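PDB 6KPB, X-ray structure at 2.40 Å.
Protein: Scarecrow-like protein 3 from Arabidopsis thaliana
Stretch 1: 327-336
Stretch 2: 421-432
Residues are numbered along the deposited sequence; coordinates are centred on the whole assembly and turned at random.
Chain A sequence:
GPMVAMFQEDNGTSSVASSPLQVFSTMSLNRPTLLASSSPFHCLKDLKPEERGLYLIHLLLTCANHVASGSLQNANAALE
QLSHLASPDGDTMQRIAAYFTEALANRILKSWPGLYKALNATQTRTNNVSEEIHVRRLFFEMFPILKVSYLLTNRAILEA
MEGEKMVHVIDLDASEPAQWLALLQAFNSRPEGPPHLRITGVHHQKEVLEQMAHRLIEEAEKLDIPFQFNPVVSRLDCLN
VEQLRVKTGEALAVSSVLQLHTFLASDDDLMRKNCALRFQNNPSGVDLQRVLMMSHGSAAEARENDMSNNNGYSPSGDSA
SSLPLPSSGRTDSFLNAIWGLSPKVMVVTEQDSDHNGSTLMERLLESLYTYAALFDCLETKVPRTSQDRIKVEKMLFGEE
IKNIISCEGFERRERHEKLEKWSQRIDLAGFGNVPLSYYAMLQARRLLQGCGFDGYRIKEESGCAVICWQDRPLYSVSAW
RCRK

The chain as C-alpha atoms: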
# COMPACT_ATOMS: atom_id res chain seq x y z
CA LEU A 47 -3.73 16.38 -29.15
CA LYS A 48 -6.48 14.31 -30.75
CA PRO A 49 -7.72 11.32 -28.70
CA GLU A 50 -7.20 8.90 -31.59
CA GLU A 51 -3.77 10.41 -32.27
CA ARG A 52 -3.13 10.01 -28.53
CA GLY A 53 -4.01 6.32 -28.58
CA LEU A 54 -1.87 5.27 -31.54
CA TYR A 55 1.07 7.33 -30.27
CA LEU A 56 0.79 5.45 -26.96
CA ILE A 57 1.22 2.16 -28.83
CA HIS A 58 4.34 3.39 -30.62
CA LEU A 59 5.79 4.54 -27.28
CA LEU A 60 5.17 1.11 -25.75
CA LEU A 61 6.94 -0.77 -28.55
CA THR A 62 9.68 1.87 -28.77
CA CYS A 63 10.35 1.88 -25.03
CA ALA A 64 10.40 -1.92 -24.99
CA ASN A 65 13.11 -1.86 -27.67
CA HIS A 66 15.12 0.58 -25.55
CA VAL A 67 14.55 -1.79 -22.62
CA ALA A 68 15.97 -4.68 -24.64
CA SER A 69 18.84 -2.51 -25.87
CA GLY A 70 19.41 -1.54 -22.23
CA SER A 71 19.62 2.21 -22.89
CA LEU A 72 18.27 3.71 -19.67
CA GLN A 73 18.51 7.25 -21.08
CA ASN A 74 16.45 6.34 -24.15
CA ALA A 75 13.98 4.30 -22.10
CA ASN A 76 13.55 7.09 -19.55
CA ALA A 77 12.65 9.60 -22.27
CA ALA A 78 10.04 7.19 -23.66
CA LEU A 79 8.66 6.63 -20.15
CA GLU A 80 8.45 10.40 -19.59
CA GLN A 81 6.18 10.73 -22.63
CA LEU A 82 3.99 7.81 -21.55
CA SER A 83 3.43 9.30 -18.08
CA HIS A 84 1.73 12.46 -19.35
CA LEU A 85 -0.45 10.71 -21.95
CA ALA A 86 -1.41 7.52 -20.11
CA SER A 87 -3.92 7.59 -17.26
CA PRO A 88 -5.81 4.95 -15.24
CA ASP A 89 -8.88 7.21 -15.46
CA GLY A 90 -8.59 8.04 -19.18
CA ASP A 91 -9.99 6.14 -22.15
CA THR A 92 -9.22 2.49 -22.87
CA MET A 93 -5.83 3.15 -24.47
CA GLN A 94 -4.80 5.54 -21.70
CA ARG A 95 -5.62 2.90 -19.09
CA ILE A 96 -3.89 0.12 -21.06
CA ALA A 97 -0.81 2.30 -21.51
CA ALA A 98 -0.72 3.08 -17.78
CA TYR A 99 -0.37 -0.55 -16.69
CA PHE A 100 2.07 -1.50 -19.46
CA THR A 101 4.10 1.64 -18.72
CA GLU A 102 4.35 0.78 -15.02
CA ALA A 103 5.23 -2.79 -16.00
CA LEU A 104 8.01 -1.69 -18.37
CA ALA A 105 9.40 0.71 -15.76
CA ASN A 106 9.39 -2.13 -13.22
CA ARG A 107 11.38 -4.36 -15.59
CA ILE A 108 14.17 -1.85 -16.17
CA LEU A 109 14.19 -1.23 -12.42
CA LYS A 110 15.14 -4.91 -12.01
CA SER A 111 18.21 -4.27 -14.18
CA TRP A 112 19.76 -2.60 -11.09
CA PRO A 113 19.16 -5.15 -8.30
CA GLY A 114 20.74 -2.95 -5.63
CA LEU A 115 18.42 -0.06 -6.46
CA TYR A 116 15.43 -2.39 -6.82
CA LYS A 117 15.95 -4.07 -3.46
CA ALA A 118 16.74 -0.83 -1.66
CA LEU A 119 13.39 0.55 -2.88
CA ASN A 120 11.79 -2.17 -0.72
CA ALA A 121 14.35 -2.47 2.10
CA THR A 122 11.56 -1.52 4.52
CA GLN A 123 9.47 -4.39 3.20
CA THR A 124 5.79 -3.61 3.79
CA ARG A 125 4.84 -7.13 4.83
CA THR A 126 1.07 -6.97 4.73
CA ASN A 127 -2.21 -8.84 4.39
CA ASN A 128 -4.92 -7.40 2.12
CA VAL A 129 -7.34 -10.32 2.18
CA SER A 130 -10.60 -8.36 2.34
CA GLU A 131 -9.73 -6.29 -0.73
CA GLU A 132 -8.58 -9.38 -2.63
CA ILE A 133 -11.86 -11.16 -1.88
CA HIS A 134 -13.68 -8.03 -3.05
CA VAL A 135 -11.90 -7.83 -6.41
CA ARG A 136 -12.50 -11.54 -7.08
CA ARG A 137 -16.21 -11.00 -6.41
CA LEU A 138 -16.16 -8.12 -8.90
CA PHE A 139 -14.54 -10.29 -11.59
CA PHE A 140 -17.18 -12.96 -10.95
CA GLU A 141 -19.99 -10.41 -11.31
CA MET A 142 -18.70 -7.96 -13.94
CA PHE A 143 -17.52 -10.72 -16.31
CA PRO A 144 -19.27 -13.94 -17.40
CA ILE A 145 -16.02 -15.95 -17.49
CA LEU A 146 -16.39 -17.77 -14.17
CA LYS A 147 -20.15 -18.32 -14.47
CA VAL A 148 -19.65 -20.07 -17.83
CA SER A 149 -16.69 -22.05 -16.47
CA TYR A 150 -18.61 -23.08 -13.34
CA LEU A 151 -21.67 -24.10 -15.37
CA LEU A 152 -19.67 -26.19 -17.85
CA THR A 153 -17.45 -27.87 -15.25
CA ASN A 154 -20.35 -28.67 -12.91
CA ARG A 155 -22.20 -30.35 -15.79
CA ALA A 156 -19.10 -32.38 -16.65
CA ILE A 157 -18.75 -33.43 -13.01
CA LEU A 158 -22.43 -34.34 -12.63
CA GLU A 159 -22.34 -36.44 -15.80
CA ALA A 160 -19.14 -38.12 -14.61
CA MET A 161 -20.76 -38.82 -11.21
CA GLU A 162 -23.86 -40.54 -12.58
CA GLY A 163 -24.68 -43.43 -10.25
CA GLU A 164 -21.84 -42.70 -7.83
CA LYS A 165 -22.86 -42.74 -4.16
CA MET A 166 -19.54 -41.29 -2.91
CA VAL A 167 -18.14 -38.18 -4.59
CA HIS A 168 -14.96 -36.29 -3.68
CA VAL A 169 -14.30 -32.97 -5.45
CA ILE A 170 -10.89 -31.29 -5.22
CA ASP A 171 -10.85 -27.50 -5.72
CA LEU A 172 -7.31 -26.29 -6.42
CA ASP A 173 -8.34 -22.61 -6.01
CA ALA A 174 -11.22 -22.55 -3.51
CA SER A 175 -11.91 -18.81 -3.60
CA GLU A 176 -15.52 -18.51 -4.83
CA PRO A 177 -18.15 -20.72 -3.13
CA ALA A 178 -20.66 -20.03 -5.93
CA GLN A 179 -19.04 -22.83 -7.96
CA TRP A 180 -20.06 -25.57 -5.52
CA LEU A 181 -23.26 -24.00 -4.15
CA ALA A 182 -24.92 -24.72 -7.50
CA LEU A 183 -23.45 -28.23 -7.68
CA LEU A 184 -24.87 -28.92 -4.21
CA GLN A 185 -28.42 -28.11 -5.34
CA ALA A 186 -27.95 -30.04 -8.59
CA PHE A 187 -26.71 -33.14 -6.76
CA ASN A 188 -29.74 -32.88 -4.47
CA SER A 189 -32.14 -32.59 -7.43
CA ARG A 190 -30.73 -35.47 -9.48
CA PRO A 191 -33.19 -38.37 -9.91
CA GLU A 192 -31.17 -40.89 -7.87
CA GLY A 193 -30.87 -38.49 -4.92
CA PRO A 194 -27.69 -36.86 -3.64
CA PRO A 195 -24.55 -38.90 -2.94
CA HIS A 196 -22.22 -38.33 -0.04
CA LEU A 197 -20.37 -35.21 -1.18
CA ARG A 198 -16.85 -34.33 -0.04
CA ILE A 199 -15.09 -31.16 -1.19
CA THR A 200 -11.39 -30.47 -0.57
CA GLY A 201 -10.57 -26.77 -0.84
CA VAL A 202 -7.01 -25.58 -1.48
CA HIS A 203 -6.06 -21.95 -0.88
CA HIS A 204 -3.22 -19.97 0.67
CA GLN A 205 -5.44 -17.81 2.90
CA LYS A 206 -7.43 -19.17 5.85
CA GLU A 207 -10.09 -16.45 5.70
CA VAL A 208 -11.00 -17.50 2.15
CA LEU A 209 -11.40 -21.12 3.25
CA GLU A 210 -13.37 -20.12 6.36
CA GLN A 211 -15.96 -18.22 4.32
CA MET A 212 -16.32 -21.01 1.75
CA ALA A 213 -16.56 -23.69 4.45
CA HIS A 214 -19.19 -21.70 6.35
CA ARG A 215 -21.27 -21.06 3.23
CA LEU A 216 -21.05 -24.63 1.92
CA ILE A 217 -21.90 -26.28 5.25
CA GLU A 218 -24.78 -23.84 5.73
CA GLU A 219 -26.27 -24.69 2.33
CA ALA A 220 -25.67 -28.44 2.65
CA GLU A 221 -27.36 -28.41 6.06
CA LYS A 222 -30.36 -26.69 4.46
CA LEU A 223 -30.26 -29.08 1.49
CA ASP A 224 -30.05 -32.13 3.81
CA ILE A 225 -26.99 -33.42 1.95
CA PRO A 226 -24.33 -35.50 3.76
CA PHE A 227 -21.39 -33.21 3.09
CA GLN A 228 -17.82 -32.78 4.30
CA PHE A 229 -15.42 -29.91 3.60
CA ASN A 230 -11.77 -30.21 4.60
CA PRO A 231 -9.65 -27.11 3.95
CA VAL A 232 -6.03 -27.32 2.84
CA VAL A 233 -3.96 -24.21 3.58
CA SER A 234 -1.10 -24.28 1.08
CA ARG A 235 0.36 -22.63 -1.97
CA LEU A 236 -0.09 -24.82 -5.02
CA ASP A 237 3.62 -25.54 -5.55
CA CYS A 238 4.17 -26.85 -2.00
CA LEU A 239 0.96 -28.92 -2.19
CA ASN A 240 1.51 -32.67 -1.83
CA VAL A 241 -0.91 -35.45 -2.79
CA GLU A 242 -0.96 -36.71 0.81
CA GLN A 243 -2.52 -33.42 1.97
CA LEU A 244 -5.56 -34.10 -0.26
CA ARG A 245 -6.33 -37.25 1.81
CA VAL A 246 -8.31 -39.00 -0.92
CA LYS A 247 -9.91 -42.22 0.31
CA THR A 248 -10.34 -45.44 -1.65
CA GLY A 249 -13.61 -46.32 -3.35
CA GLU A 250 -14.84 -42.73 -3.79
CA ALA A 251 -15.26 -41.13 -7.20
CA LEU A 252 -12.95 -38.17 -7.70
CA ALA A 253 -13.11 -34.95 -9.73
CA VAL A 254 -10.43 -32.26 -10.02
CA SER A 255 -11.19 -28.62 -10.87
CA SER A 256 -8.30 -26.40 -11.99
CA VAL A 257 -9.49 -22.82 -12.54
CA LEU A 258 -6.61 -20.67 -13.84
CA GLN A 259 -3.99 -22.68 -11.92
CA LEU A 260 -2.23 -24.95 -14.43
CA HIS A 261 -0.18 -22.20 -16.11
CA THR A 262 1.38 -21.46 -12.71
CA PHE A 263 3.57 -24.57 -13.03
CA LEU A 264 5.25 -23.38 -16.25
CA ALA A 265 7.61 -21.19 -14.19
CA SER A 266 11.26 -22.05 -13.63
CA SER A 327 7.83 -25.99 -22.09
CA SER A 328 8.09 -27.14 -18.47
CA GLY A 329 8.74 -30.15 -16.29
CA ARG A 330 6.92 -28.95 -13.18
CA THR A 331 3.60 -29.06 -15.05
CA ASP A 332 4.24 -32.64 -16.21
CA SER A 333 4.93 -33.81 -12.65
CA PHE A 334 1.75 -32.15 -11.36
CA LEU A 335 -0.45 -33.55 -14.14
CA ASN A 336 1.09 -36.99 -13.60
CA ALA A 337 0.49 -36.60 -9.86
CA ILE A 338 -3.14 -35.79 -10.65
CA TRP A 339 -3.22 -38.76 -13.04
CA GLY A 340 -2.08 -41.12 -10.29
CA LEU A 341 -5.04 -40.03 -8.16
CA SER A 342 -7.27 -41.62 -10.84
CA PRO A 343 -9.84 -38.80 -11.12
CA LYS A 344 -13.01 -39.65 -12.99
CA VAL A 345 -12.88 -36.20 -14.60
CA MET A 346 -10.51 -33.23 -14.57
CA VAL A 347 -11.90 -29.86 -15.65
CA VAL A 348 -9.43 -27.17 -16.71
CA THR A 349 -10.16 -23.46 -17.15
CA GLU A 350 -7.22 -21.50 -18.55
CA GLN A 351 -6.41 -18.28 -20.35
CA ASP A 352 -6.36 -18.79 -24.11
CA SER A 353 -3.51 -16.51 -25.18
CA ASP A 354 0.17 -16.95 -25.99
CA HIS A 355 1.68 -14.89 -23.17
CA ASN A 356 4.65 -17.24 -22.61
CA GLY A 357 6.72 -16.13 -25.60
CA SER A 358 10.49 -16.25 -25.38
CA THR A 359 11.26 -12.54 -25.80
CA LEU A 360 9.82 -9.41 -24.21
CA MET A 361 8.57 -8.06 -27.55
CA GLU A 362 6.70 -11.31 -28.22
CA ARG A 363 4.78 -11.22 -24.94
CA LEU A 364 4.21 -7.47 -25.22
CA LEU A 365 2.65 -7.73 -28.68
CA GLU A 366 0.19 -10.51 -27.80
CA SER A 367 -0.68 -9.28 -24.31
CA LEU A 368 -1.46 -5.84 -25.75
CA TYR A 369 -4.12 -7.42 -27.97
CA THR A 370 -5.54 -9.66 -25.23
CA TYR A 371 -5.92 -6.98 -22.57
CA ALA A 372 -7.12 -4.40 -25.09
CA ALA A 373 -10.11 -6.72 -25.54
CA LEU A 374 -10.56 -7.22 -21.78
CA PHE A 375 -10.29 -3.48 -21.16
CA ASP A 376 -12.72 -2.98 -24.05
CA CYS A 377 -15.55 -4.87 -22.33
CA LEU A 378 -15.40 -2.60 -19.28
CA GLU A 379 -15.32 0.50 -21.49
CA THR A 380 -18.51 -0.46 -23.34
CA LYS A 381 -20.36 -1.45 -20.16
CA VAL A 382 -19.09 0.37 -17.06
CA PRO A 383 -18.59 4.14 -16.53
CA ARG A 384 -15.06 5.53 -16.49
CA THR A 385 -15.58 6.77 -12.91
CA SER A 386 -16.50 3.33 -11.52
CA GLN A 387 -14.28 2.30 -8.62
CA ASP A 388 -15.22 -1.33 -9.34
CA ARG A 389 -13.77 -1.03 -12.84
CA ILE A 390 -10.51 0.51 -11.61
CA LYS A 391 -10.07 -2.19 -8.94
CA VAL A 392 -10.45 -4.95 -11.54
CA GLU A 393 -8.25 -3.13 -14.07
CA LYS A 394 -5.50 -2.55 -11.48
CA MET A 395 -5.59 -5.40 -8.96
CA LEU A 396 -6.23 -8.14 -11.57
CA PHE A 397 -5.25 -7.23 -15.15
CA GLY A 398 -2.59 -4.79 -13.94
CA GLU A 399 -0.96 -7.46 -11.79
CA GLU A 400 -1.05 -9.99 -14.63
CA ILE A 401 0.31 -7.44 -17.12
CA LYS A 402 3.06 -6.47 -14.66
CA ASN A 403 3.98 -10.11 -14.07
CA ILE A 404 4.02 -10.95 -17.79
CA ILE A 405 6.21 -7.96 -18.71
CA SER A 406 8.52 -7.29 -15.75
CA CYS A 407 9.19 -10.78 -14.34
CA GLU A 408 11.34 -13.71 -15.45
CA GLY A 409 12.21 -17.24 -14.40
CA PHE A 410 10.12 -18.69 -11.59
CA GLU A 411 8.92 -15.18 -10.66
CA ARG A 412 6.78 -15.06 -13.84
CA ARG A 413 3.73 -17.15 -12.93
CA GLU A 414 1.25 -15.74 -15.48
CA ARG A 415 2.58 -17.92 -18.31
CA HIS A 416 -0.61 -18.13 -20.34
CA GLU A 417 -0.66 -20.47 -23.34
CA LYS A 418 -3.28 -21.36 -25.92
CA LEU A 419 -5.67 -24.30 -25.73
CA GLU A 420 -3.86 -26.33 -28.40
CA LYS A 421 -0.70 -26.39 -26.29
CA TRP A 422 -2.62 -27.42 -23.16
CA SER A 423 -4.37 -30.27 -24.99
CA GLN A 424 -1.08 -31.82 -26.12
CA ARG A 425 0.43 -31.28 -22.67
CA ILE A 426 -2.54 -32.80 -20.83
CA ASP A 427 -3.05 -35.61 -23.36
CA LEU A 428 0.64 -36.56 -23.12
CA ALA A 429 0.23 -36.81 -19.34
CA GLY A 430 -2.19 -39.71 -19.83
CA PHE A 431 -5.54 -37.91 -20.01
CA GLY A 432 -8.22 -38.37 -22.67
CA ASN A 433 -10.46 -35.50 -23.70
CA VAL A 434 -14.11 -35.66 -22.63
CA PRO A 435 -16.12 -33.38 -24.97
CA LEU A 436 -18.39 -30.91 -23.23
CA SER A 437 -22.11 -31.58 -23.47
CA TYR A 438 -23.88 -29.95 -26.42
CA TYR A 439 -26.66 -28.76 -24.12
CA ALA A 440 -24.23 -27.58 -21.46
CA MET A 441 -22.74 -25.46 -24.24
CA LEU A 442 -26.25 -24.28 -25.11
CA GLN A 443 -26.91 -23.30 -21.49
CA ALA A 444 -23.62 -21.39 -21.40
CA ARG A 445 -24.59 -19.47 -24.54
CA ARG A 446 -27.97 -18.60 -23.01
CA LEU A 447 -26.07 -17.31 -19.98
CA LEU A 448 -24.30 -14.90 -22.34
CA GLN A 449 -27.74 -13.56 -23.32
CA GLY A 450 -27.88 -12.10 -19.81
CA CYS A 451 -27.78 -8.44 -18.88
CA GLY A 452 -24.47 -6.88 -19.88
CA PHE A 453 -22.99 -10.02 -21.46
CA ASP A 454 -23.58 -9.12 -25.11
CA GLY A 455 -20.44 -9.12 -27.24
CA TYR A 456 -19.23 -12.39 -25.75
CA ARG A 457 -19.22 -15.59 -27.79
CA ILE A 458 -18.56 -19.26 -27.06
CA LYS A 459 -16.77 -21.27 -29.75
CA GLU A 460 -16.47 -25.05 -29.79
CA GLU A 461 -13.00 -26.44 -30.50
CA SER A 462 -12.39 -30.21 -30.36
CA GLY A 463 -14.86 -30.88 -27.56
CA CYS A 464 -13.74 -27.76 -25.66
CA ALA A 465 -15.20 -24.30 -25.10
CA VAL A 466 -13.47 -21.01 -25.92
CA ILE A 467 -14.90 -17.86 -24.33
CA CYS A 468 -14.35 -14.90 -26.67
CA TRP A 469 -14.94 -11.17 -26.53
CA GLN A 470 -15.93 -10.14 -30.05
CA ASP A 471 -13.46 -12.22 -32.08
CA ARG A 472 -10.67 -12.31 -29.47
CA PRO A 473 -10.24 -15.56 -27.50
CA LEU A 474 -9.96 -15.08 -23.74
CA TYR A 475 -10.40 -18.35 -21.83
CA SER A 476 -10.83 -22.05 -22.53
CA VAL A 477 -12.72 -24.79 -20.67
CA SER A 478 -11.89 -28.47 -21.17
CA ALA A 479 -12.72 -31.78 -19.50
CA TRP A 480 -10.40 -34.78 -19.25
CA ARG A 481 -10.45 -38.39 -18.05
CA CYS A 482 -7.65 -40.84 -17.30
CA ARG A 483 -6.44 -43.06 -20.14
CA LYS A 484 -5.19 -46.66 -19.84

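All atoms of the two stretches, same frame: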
# COMPACT_ATOMS: atom_id res chain seq x y z
N SER A 327 7.18 -27.24 -22.48
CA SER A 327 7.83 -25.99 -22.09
C SER A 327 8.12 -25.95 -20.59
O SER A 327 8.59 -24.94 -20.07
CB SER A 327 6.95 -24.80 -22.48
OG SER A 327 7.49 -23.58 -21.97
N SER A 328 7.85 -27.06 -19.91
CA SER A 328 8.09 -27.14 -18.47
C SER A 328 8.10 -28.59 -18.04
O SER A 328 7.56 -29.47 -18.72
CB SER A 328 7.04 -26.35 -17.68
N GLY A 329 8.72 -28.84 -16.89
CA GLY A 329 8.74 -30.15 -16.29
C GLY A 329 7.94 -30.19 -15.00
O GLY A 329 7.51 -31.26 -14.56
N ARG A 330 7.74 -29.02 -14.39
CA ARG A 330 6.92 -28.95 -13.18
C ARG A 330 5.46 -29.24 -13.50
O ARG A 330 4.76 -29.87 -12.69
CB ARG A 330 7.07 -27.58 -12.52
CG ARG A 330 8.51 -27.16 -12.30
CD ARG A 330 8.62 -25.80 -11.62
NE ARG A 330 8.14 -25.82 -10.24
CZ ARG A 330 7.12 -25.10 -9.79
NH1 ARG A 330 6.47 -24.28 -10.61
NH2 ARG A 330 6.75 -25.19 -8.52
N THR A 331 4.98 -28.78 -14.66
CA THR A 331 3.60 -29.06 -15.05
C THR A 331 3.39 -30.55 -15.30
O THR A 331 2.36 -31.11 -14.91
CB THR A 331 3.24 -28.26 -16.30
OG1 THR A 331 3.29 -26.86 -16.00
CG2 THR A 331 1.84 -28.61 -16.78
N ASP A 332 4.35 -31.20 -15.95
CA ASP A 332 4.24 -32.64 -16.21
C ASP A 332 4.11 -33.41 -14.90
O ASP A 332 3.26 -34.29 -14.77
CB ASP A 332 5.46 -33.12 -17.00
CG ASP A 332 5.66 -32.36 -18.29
OD1 ASP A 332 4.87 -31.43 -18.57
OD2 ASP A 332 6.62 -32.68 -19.02
N SER A 333 4.96 -33.09 -13.92
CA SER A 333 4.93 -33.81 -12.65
C SER A 333 3.59 -33.61 -11.94
O SER A 333 3.06 -34.55 -11.34
CB SER A 333 6.08 -33.35 -11.75
OG SER A 333 5.70 -32.22 -10.98
N PHE A 334 3.03 -32.40 -12.01
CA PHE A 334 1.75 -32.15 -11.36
C PHE A 334 0.62 -32.89 -12.06
O PHE A 334 -0.23 -33.50 -11.41
CB PHE A 334 1.47 -30.65 -11.30
CG PHE A 334 0.30 -30.29 -10.44
CD1 PHE A 334 0.31 -30.55 -9.08
CD2 PHE A 334 -0.83 -29.70 -10.99
CE1 PHE A 334 -0.77 -30.22 -8.29
CE2 PHE A 334 -1.91 -29.37 -10.20
CZ PHE A 334 -1.88 -29.63 -8.85
N LEU A 335 0.59 -32.84 -13.40
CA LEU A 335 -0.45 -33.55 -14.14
C LEU A 335 -0.33 -35.06 -13.94
O LEU A 335 -1.34 -35.76 -13.84
CB LEU A 335 -0.37 -33.19 -15.62
CG LEU A 335 -0.77 -31.76 -15.98
CD1 LEU A 335 -0.52 -31.48 -17.45
CD2 LEU A 335 -2.23 -31.51 -15.62
N ASN A 336 0.90 -35.57 -13.89
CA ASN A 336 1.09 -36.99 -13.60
C ASN A 336 0.68 -37.32 -12.17
O ASN A 336 0.12 -38.39 -11.91
CB ASN A 336 2.54 -37.39 -13.85
CG ASN A 336 2.85 -38.80 -13.36
OD1 ASN A 336 2.56 -39.78 -14.04
ND2 ASN A 336 3.44 -38.89 -12.17
N LYS A 421 -1.86 -25.95 -27.05
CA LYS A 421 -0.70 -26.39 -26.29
C LYS A 421 -1.11 -27.17 -25.05
O LYS A 421 -0.49 -28.18 -24.70
CB LYS A 421 0.16 -25.19 -25.90
CG LYS A 421 1.14 -24.75 -26.98
CD LYS A 421 2.39 -24.15 -26.36
CE LYS A 421 3.51 -24.04 -27.39
NZ LYS A 421 4.82 -23.73 -26.74
N TRP A 422 -2.17 -26.72 -24.36
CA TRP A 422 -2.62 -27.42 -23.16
C TRP A 422 -3.13 -28.81 -23.49
O TRP A 422 -2.89 -29.76 -22.73
CB TRP A 422 -3.70 -26.60 -22.46
CG TRP A 422 -3.17 -25.41 -21.74
CD1 TRP A 422 -3.41 -24.10 -22.04
CD2 TRP A 422 -2.29 -25.41 -20.62
NE1 TRP A 422 -2.74 -23.28 -21.16
CE2 TRP A 422 -2.04 -24.06 -20.28
CE3 TRP A 422 -1.68 -26.42 -19.86
CZ2 TRP A 422 -1.21 -23.70 -19.22
CZ3 TRP A 422 -0.86 -26.06 -18.80
CH2 TRP A 422 -0.64 -24.71 -18.49
N SER A 423 -3.83 -28.96 -24.62
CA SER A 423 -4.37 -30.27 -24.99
C SER A 423 -3.25 -31.29 -25.18
O SER A 423 -3.30 -32.39 -24.61
CB SER A 423 -5.21 -30.15 -26.26
OG SER A 423 -6.36 -29.35 -26.03
N GLN A 424 -2.23 -30.94 -25.96
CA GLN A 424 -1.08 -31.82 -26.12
C GLN A 424 -0.44 -32.13 -24.78
O GLN A 424 -0.14 -33.29 -24.47
CB GLN A 424 -0.05 -31.19 -27.06
CG GLN A 424 -0.54 -30.92 -28.47
CD GLN A 424 0.59 -30.47 -29.38
OE1 GLN A 424 1.75 -30.81 -29.16
NE2 GLN A 424 0.25 -29.69 -30.40
N ARG A 425 -0.23 -31.10 -23.96
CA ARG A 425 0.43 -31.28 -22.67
C ARG A 425 -0.38 -32.20 -21.76
O ARG A 425 0.17 -33.12 -21.14
CB ARG A 425 0.63 -29.91 -22.01
CG ARG A 425 1.69 -29.89 -20.93
CD ARG A 425 1.84 -28.49 -20.34
NE ARG A 425 2.18 -27.49 -21.34
CZ ARG A 425 3.42 -27.25 -21.77
NH1 ARG A 425 3.65 -26.32 -22.68
NH2 ARG A 425 4.44 -27.96 -21.28
N ILE A 426 -1.70 -31.99 -21.70
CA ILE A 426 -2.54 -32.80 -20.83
C ILE A 426 -2.72 -34.20 -21.41
O ILE A 426 -2.71 -35.20 -20.68
CB ILE A 426 -3.89 -32.10 -20.60
CG1 ILE A 426 -3.69 -30.84 -19.75
CG2 ILE A 426 -4.89 -33.03 -19.94
CD1 ILE A 426 -4.94 -30.00 -19.61
N ASP A 427 -2.87 -34.30 -22.73
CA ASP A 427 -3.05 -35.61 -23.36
C ASP A 427 -1.78 -36.46 -23.23
O ASP A 427 -1.86 -37.68 -23.06
CB ASP A 427 -3.46 -35.45 -24.82
CG ASP A 427 -3.58 -36.77 -25.55
OD1 ASP A 427 -2.54 -37.31 -25.99
OD2 ASP A 427 -4.72 -37.28 -25.67
N LEU A 428 -0.61 -35.83 -23.32
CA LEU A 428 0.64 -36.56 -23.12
C LEU A 428 0.80 -37.04 -21.69
O LEU A 428 1.53 -38.01 -21.46
CB LEU A 428 1.83 -35.69 -23.52
CG LEU A 428 2.20 -35.66 -25.00
CD1 LEU A 428 3.51 -34.91 -25.21
CD2 LEU A 428 2.30 -37.08 -25.55
N ALA A 429 0.15 -36.39 -20.73
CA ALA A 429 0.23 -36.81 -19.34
C ALA A 429 -0.65 -38.01 -19.03
O ALA A 429 -0.69 -38.44 -17.87
CB ALA A 429 -0.14 -35.64 -18.42
N GLY A 430 -1.36 -38.54 -20.02
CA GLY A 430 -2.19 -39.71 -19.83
C GLY A 430 -3.68 -39.45 -19.73
O GLY A 430 -4.42 -40.35 -19.32
N PHE A 431 -4.13 -38.25 -20.08
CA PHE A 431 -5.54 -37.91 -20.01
C PHE A 431 -6.17 -37.96 -21.40
O PHE A 431 -5.53 -37.63 -22.40
CB PHE A 431 -5.74 -36.51 -19.40
CG PHE A 431 -5.34 -36.42 -17.96
CD1 PHE A 431 -6.26 -36.69 -16.96
CD2 PHE A 431 -4.06 -36.05 -17.60
CE1 PHE A 431 -5.90 -36.60 -15.63
CE2 PHE A 431 -3.69 -35.96 -16.27
CZ PHE A 431 -4.62 -36.24 -15.28
N GLY A 432 -7.43 -38.38 -21.44
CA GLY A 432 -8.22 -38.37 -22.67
C GLY A 432 -9.29 -37.29 -22.58
O GLY A 432 -9.90 -37.10 -21.53

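The contact between 327-336 and 421-432 of Scarecrow-like protein 3 is a small, mainly apolar packing of two helices, extended by the residues that flank them, in which one leucine and one arginine supply nearly half of the buried surface and no clear hydrogen bond crosses the interface. It illustrates a general principle: helices at an ordinary packing distance can meet through a few side chains, here chiefly a leucine and the aliphatic part of an arginine. The helices 330-336 and 421-428 approach to 10.0 Å at an angle of 54° between their N-to-C directions, and the two stretches together bury 423 Å².

L335, buried and pointing toward the partner, fills the apolar centre. Its CD1 lies 4.0 Å from CG1 of I426, and its CB sits 3.7 Å from CB of A429, where the two backbones are close (CA of L335 to CA of A429, 6.2 Å). The ring of F431 completes this pocket, its CE2 4.4 Å from CB of L335; the same CE2 comes within 3.4 Å of the backbone O of L335, which lies at the ring edge, where the partial positive charge of aromatic hydrogens suits a carbonyl oxygen.

How F431 gets there depends on the end of the second helix. G430 leaves helical geometry with a positive phi of 103°, forming a Schellman motif: G430 N bonds to D427 O at 3.2 Å, and F431 N makes a weak bond to I426 O at 3.4 Å. A side chain at G430 would jam against the preceding carbonyl.

R425 borders L335 as well and carries the contact on toward the start of the first stretch. Its aliphatic portion packs on T331, with CD 3.6 Å from T331 CG2, a methyl that also meets the W422 ring edge, 4.2 Å from CZ3. The guanidinium extends to S327, whose N is 3.1 Å from R425 NH2. D332 OD1 lies 4.4 Å from R425 NH2, opposite charges near each other but beyond a salt bridge, and 4.2 Å from R425 CG.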